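Local atomic coordinates of protelomerase (Agrobacterium tumefaciens, PDB entry 4F43), a protein that probably resolves replicated telomeres into covalently closed hairpin DNA ends and protects them, here as a large fragment that includes the catalytic domain. Residues A[107-110]-A[111-115]; A[260-263]-A[264-268]. The protein carries 1 engineered substitution. All blocks are in the same frame, centred on the assembly; numbering follows the deposited sequence. Where two conformers were deposited one is given.

Contact 1. Residues A[107-110]-A[111-115]; sequences KMEK and IANKH. With nucleotides of chain B.
K110 and K114, one turn apart, part company beyond CB: the first stretches out to the DNA, the second folds back over the helix. K110 is extended from CG to NZ after turning CG away from its own carbonyl carbon (chi1 -73°), which carries NZ to a phosphate. K110 NZ and OP2 of DT12 of chain B are modelled 2.4 Å apart, too short to be trusted as a length, although the hydrogen bond is plausible. K114 has an uncommon chi1 of -116° and bends again at its next two torsions, laying CE 3.3 Å from the backbone O of K110 and NZ 4.0 Å from K110 CB. The setting is the C-terminal part of helix 97-115, held by regular i to i+4 bonds such as I111 N to K107 O (2.9 Å). I111 extends along the same side as K107 and M108, with CG1 3.4 Å from K107 O; its CD1 lies 4.0 Å from M108 SD, an apolar touch that holds for one of two M108 conformers. S303, in a loop, touches I111 from outside the helix. K107 NZ hydrogen-bonds O4 of a thymine base, and E109 OE1 forms a salt bridge with R105.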
loop_
_atom_site.group_PDB
_atom_site.type_symbol
_atom_site.label_atom_id
_atom_site.label_comp_id
_atom_site.label_asym_id
_atom_site.label_seq_id
_atom_site.Cartn_x
_atom_site.Cartn_y
_atom_site.Cartn_z
ATOM N N LYS A 107 16.379 0.351 -6.088
ATOM C CA LYS A 107 15.084 1.026 -6.153
ATOM C C LYS A 107 15.129 2.257 -7.055
ATOM O O LYS A 107 14.410 2.337 -8.065
ATOM C CB LYS A 107 14.618 1.430 -4.753
ATOM C CG LYS A 107 13.337 2.245 -4.745
ATOM C CD LYS A 107 13.013 2.762 -3.357
ATOM C CE LYS A 107 14.033 3.792 -2.898
ATOM N NZ LYS A 107 13.707 4.327 -1.547
ATOM N N MET A 108 15.973 3.220 -6.689
ATOM C CA MET A 108 16.102 4.462 -7.448
ATOM C C MET A 108 16.544 4.195 -8.884
ATOM O O MET A 108 16.230 4.958 -9.800
ATOM C CB MET A 108 17.089 5.405 -6.759
ATOM C CG MET A 108 16.732 5.734 -5.317
ATOM S SD MET A 108 15.154 6.593 -5.166
ATOM C CE MET A 108 15.492 8.086 -6.097
ATOM N N GLU A 109 17.288 3.108 -9.072
ATOM C CA GLU A 109 17.706 2.700 -10.408
ATOM C C GLU A 109 16.482 2.297 -11.221
ATOM O O GLU A 109 16.329 2.708 -12.372
ATOM C CB GLU A 109 18.683 1.528 -10.337
ATOM C CG GLU A 109 19.039 0.939 -11.692
ATOM C CD GLU A 109 19.867 -0.324 -11.576
ATOM O OE1 GLU A 109 19.306 -1.371 -11.188
ATOM O OE2 GLU A 109 21.081 -0.269 -11.868
ATOM N N LYS A 110 15.616 1.492 -10.611
ATOM C CA LYS A 110 14.378 1.060 -11.253
ATOM C C LYS A 110 13.514 2.253 -11.629
ATOM O O LYS A 110 13.008 2.339 -12.753
ATOM C CB LYS A 110 13.592 0.126 -10.333
ATOM C CG LYS A 110 14.185 -1.263 -10.198
ATOM C CD LYS A 110 13.451 -2.060 -9.137
ATOM C CE LYS A 110 13.993 -3.471 -9.034
ATOM N NZ LYS A 110 13.493 -4.157 -7.813
ATOM N N ILE A 111 13.346 3.168 -10.678
ATOM C CA ILE A 111 12.582 4.386 -10.930
ATOM C C ILE A 111 13.176 5.164 -12.105
ATOM O O ILE A 111 12.449 5.637 -12.984
ATOM C CB ILE A 111 12.536 5.283 -9.682
ATOM C CG1 ILE A 111 11.849 4.549 -8.528
ATOM C CG2 ILE A 111 11.824 6.596 -9.986
ATOM C CD1 ILE A 111 12.040 5.217 -7.183
ATOM N N ALA A 112 14.502 5.270 -12.121
ATOM C CA ALA A 112 15.207 5.963 -13.195
ATOM C C ALA A 112 14.939 5.319 -14.552
ATOM O O ALA A 112 14.718 6.015 -15.544
ATOM C CB ALA A 112 16.695 5.998 -12.912
ATOM N N ASN A 113 14.964 3.990 -14.590
ATOM C CA ASN A 113 14.662 3.259 -15.817
ATOM C C ASN A 113 13.227 3.489 -16.272
ATOM O O ASN A 113 12.959 3.622 -17.466
ATOM C CB ASN A 113 14.906 1.761 -15.633
ATOM C CG ASN A 113 16.367 1.430 -15.409
ATOM O OD1 ASN A 113 16.720 0.762 -14.436
ATOM N ND2 ASN A 113 17.226 1.895 -16.310
ATOM N N LYS A 114 12.308 3.535 -15.313
ATOM C CA LYS A 114 10.897 3.749 -15.616
ATOM C C LYS A 114 10.631 5.159 -16.127
ATOM O O LYS A 114 9.702 5.382 -16.906
ATOM C CB LYS A 114 10.033 3.472 -14.384
ATOM C CG LYS A 114 9.079 2.295 -14.540
ATOM C CD LYS A 114 9.520 1.093 -13.713
ATOM C CE LYS A 114 10.793 0.462 -14.258
ATOM N NZ LYS A 114 11.210 -0.716 -13.448
ATOM N N HIS A 115 11.444 6.111 -15.682
ATOM C CA HIS A 115 11.274 7.501 -16.088
ATOM C C HIS A 115 11.786 7.776 -17.502
ATOM O O HIS A 115 11.396 8.760 -18.131
ATOM C CB HIS A 115 11.955 8.433 -15.085
ATOM C CG HIS A 115 11.118 8.737 -13.883
ATOM N ND1 HIS A 115 10.821 10.024 -13.492
ATOM C CD2 HIS A 115 10.508 7.922 -12.992
ATOM C CE1 HIS A 115 10.072 9.989 -12.406
ATOM N NE2 HIS A 115 9.865 8.725 -12.082
ATOM P P DT B 12 9.801 -4.131 -7.948
ATOM O OP1 DT B 12 9.594 -3.955 -9.403
ATOM O OP2 DT B 12 11.148 -3.934 -7.366
ATOM O "O5'" DT B 12 8.785 -3.174 -7.167
ATOM C "C5'" DT B 12 7.391 -3.282 -7.426
ATOM C "C4'" DT B 12 6.582 -2.486 -6.416
ATOM O "O4'" DT B 12 6.881 -2.960 -5.077
ATOM C "C3'" DT B 12 6.850 -0.983 -6.391
ATOM O "O3'" DT B 12 5.615 -0.312 -6.174
ATOM C "C2'" DT B 12 7.779 -0.823 -5.197
ATOM C "C1'" DT B 12 7.126 -1.831 -4.265
ATOM N N1 DT B 12 7.928 -2.238 -3.076
ATOM C C2 DT B 12 7.403 -1.961 -1.841
ATOM O O2 DT B 12 6.332 -1.404 -1.680
ATOM N N3 DT B 12 8.179 -2.361 -0.791
ATOM C C4 DT B 12 9.400 -2.998 -0.831
ATOM O O4 DT B 12 10.001 -3.308 0.195
ATOM C C5 DT B 12 9.898 -3.262 -2.158
ATOM C C7 DT B 12 11.218 -3.950 -2.342
ATOM C C6 DT B 12 9.148 -2.875 -3.204
#

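Contact 2. Residues A[260-263]-A[264-268]; sequences KPYG and LRHLY. With nucleotides of chain B.
The DNA-facing start of helix 263-276, within the telomere resolvase catalytic domain, is where the Y262 ring takes R265 over one face and H266 at its edge while its backbone meets a phosphate. Y262 N donates to OP1 of DG24 of chain B at 3.1 Å, and K260 CB and the P261 ring lie against the same phosphate. R265 comes over one face of the Y262 ring: CD sits 4.2 Å from the ring centroid, a CH-pi contact. With CG swung away from its own amide N (chi1 -168°) and the chain extended to NE, R265 runs alongside the tyrosine, and its guanidinium continues to G152 O. H266 instead meets the ring at its edge, NE2 lying near the ring plane and 3.7 Å from Y262 CD2; the two ring planes are almost perpendicular, at 88°. That imidazole also presents an edge to OP1 of DA13 of chain B, 3.4 Å from NE2. Y262 O serves the first helical turn, accepting from R265 N at 3.1 Å and weakly from H266 N, whereas G263 O takes L267 N at 2.9 Å. Y262 OH bonds to Y304 OH, which fixes the far end of the ring. The sequence YGLRH and its place beside the backbone phosphates recall the HxLRH box of tyrosine recombinases, probably with tyrosine in the place of the first histidine.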
loop_
_atom_site.group_PDB
_atom_site.type_symbol
_atom_site.label_atom_id
_atom_site.label_comp_id
_atom_site.label_asym_id
_atom_site.label_seq_id
_atom_site.Cartn_x
_atom_site.Cartn_y
_atom_site.Cartn_z
ATOM N N LYS A 260 -2.875 -4.515 -12.538
ATOM C CA LYS A 260 -2.745 -4.611 -11.089
ATOM C C LYS A 260 -3.499 -3.460 -10.425
ATOM O O LYS A 260 -3.539 -2.354 -10.962
ATOM C CB LYS A 260 -1.271 -4.615 -10.672
ATOM C CG LYS A 260 -0.593 -5.973 -10.814
ATOM C CD LYS A 260 0.462 -5.977 -11.910
ATOM C CE LYS A 260 1.849 -5.666 -11.359
ATOM N NZ LYS A 260 1.947 -4.305 -10.759
ATOM N N PRO A 261 -4.108 -3.725 -9.257
ATOM C CA PRO A 261 -4.943 -2.759 -8.529
ATOM C C PRO A 261 -4.261 -1.420 -8.249
ATOM O O PRO A 261 -4.948 -0.404 -8.143
ATOM C CB PRO A 261 -5.233 -3.480 -7.210
ATOM C CG PRO A 261 -5.179 -4.924 -7.562
ATOM C CD PRO A 261 -4.095 -5.043 -8.597
ATOM N N TYR A 262 -2.938 -1.417 -8.134
ATOM C CA TYR A 262 -2.217 -0.193 -7.794
ATOM C C TYR A 262 -1.961 0.694 -9.011
ATOM O O TYR A 262 -1.660 1.880 -8.873
ATOM C CB TYR A 262 -0.904 -0.513 -7.073
ATOM C CG TYR A 262 -0.477 0.559 -6.093
ATOM C CD1 TYR A 262 -0.913 0.534 -4.774
ATOM C CD2 TYR A 262 0.355 1.598 -6.488
ATOM C CE1 TYR A 262 -0.527 1.514 -3.874
ATOM C CE2 TYR A 262 0.745 2.582 -5.596
ATOM C CZ TYR A 262 0.301 2.534 -4.291
ATOM O OH TYR A 262 0.687 3.509 -3.400
ATOM N N GLY A 263 -2.088 0.118 -10.202
ATOM C CA GLY A 263 -1.935 0.875 -11.432
ATOM C C GLY A 263 -3.017 1.929 -11.576
ATOM O O GLY A 263 -2.814 2.964 -12.214
ATOM N N LEU A 264 -4.171 1.662 -10.972
ATOM C CA LEU A 264 -5.297 2.588 -11.003
ATOM C C LEU A 264 -4.983 3.868 -10.233
ATOM O O LEU A 264 -5.547 4.922 -10.511
ATOM C CB LEU A 264 -6.545 1.921 -10.422
ATOM C CG LEU A 264 -7.029 0.655 -11.131
ATOM C CD1 LEU A 264 -8.208 0.043 -10.391
ATOM C CD2 LEU A 264 -7.401 0.963 -12.571
ATOM N N ARG A 265 -4.081 3.762 -9.263
ATOM C CA ARG A 265 -3.652 4.910 -8.473
ATOM C C ARG A 265 -2.724 5.795 -9.304
ATOM O O ARG A 265 -2.840 7.025 -9.296
ATOM C CB ARG A 265 -2.951 4.433 -7.197
ATOM C CG ARG A 265 -2.700 5.513 -6.158
ATOM C CD ARG A 265 -2.541 4.890 -4.777
ATOM N NE ARG A 265 -1.887 5.783 -3.825
ATOM C CZ ARG A 265 -2.527 6.660 -3.057
ATOM N NH1 ARG A 265 -3.845 6.772 -3.127
ATOM N NH2 ARG A 265 -1.842 7.428 -2.219
ATOM N N HIS A 266 -1.810 5.153 -10.024
ATOM C CA HIS A 266 -0.926 5.844 -10.955
ATOM C C HIS A 266 -1.739 6.571 -12.021
ATOM O O HIS A 266 -1.539 7.765 -12.269
ATOM C CB HIS A 266 0.020 4.847 -11.631
ATOM C CG HIS A 266 1.018 4.228 -10.702
ATOM N ND1 HIS A 266 2.100 3.503 -11.153
ATOM C CD2 HIS A 266 1.101 4.226 -9.351
ATOM C CE1 HIS A 266 2.807 3.082 -10.120
ATOM N NE2 HIS A 266 2.223 3.506 -9.015
ATOM N N LEU A 267 -2.658 5.839 -12.644
ATOM C CA LEU A 267 -3.521 6.402 -13.676
ATOM C C LEU A 267 -4.376 7.536 -13.117
ATOM O O LEU A 267 -4.622 8.533 -13.795
ATOM C CB LEU A 267 -4.412 5.315 -14.281
ATOM C CG LEU A 267 -5.297 5.743 -15.452
ATOM C CD1 LEU A 267 -4.449 6.294 -16.588
ATOM C CD2 LEU A 267 -6.154 4.581 -15.930
ATOM N N TYR A 268 -4.824 7.373 -11.876
ATOM C CA TYR A 268 -5.563 8.419 -11.180
ATOM C C TYR A 268 -4.722 9.689 -11.085
ATOM O O TYR A 268 -5.196 10.788 -11.397
ATOM C CB TYR A 268 -5.967 7.934 -9.786
ATOM C CG TYR A 268 -6.442 9.020 -8.853
ATOM C CD1 TYR A 268 -7.674 9.634 -9.037
ATOM C CD2 TYR A 268 -5.666 9.418 -7.773
ATOM C CE1 TYR A 268 -8.111 10.624 -8.179
ATOM C CE2 TYR A 268 -6.097 10.401 -6.909
ATOM C CZ TYR A 268 -7.316 11.004 -7.117
ATOM O OH TYR A 268 -7.742 11.986 -6.255
ATOM P P DG B 24 -1.107 -4.542 -6.097
ATOM O OP1 DG B 24 -1.070 -3.824 -7.392
ATOM O OP2 DG B 24 -2.387 -5.079 -5.582
ATOM O "O5'" DG B 24 -0.064 -5.750 -6.166
ATOM C "C5'" DG B 24 1.205 -5.547 -6.776
ATOM C "C4'" DG B 24 1.994 -6.844 -6.843
ATOM O "O4'" DG B 24 2.305 -7.301 -5.501
ATOM C "C3'" DG B 24 1.281 -8.013 -7.522
ATOM O "O3'" DG B 24 2.205 -8.689 -8.368
ATOM C "C2'" DG B 24 0.862 -8.894 -6.350
ATOM C "C1'" DG B 24 2.075 -8.693 -5.460
ATOM N N9 DG B 24 1.908 -9.138 -4.078
ATOM C C8 DG B 24 1.023 -8.684 -3.128
ATOM N N7 DG B 24 1.137 -9.299 -1.980
ATOM C C5 DG B 24 2.162 -10.216 -2.180
ATOM C C6 DG B 24 2.742 -11.168 -1.303
ATOM O O6 DG B 24 2.458 -11.406 -0.119
ATOM N N1 DG B 24 3.758 -11.892 -1.928
ATOM C C2 DG B 24 4.159 -11.717 -3.232
ATOM N N2 DG B 24 5.153 -12.501 -3.668
ATOM N N3 DG B 24 3.627 -10.833 -4.059
ATOM C C4 DG B 24 2.641 -10.124 -3.465
ATOM P P DA B 13 5.374 1.158 -6.773
ATOM O OP1 DA B 13 4.039 1.177 -7.413
ATOM O OP2 DA B 13 6.572 1.536 -7.551
ATOM O "O5'" DA B 13 5.321 2.087 -5.473
ATOM C "C5'" DA B 13 4.402 1.791 -4.431
ATOM C "C4'" DA B 13 4.549 2.783 -3.293
ATOM O "O4'" DA B 13 5.390 2.209 -2.261
ATOM C "C3'" DA B 13 5.201 4.107 -3.676
ATOM O "O3'" DA B 13 4.606 5.163 -2.934
ATOM C "C2'" DA B 13 6.657 3.900 -3.273
ATOM C "C1'" DA B 13 6.481 3.071 -2.007
ATOM N N9 DA B 13 7.636 2.250 -1.660
ATOM C C8 DA B 13 8.603 1.766 -2.495
ATOM N N7 DA B 13 9.519 1.053 -1.882
ATOM C C5 DA B 13 9.123 1.068 -0.554
ATOM C C6 DA B 13 9.664 0.496 0.615
ATOM N N6 DA B 13 10.780 -0.242 0.647
ATOM N N1 DA B 13 9.007 0.715 1.770
ATOM C C2 DA B 13 7.892 1.452 1.763
ATOM N N3 DA B 13 7.289 2.036 0.732
ATOM C C4 DA B 13 7.962 1.803 -0.404
ATOM P P DT B 23 -2.618 -2.147 0.349
ATOM O OP1 DT B 23 -3.627 -1.224 -0.218
ATOM O OP2 DT B 23 -3.050 -3.300 1.165
ATOM O "O5'" DT B 23 -1.713 -2.703 -0.846
ATOM C "C5'" DT B 23 -1.200 -1.808 -1.827
ATOM C "C4'" DT B 23 -0.291 -2.538 -2.801
ATOM O "O4'" DT B 23 0.767 -3.202 -2.062
ATOM C "C3'" DT B 23 -0.964 -3.629 -3.632
ATOM O "O3'" DT B 23 -0.490 -3.572 -4.974
ATOM C "C2'" DT B 23 -0.525 -4.916 -2.946
ATOM C "C1'" DT B 23 0.889 -4.523 -2.547
ATOM N N1 DT B 23 1.502 -5.388 -1.499
ATOM C C2 DT B 23 2.606 -6.135 -1.833
ATOM O O2 DT B 23 3.106 -6.124 -2.942
ATOM N N3 DT B 23 3.108 -6.899 -0.816
ATOM C C4 DT B 23 2.634 -6.996 0.476
ATOM O O4 DT B 23 3.172 -7.722 1.311
ATOM C C5 DT B 23 1.474 -6.188 0.763
ATOM C C7 DT B 23 0.859 -6.203 2.131
ATOM C C6 DT B 23 0.971 -5.435 -0.225
#

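Overall arrangement
Contact 1 and contact 2 lie 18 Å apart between centres and about 8 Å between nearest atoms, without touching, yet they meet neighbouring phosphates of one DNA chain. The phosphate of DT12, met by 107-110, and that of DA13, beside 264-268, are consecutive. Contact 2 also faces the junction of DT23 and DG24, a separate part of the same hairpin strand. Protein links them too: the segment from L302 to T306 runs between, bonding to H115 and packing on I111 and K114 on one side, and meeting Y262, R265 and H266 on the other; it carries Y304, by its place in the sequence probably the tyrosine nucleophile of the family, beside contact 2.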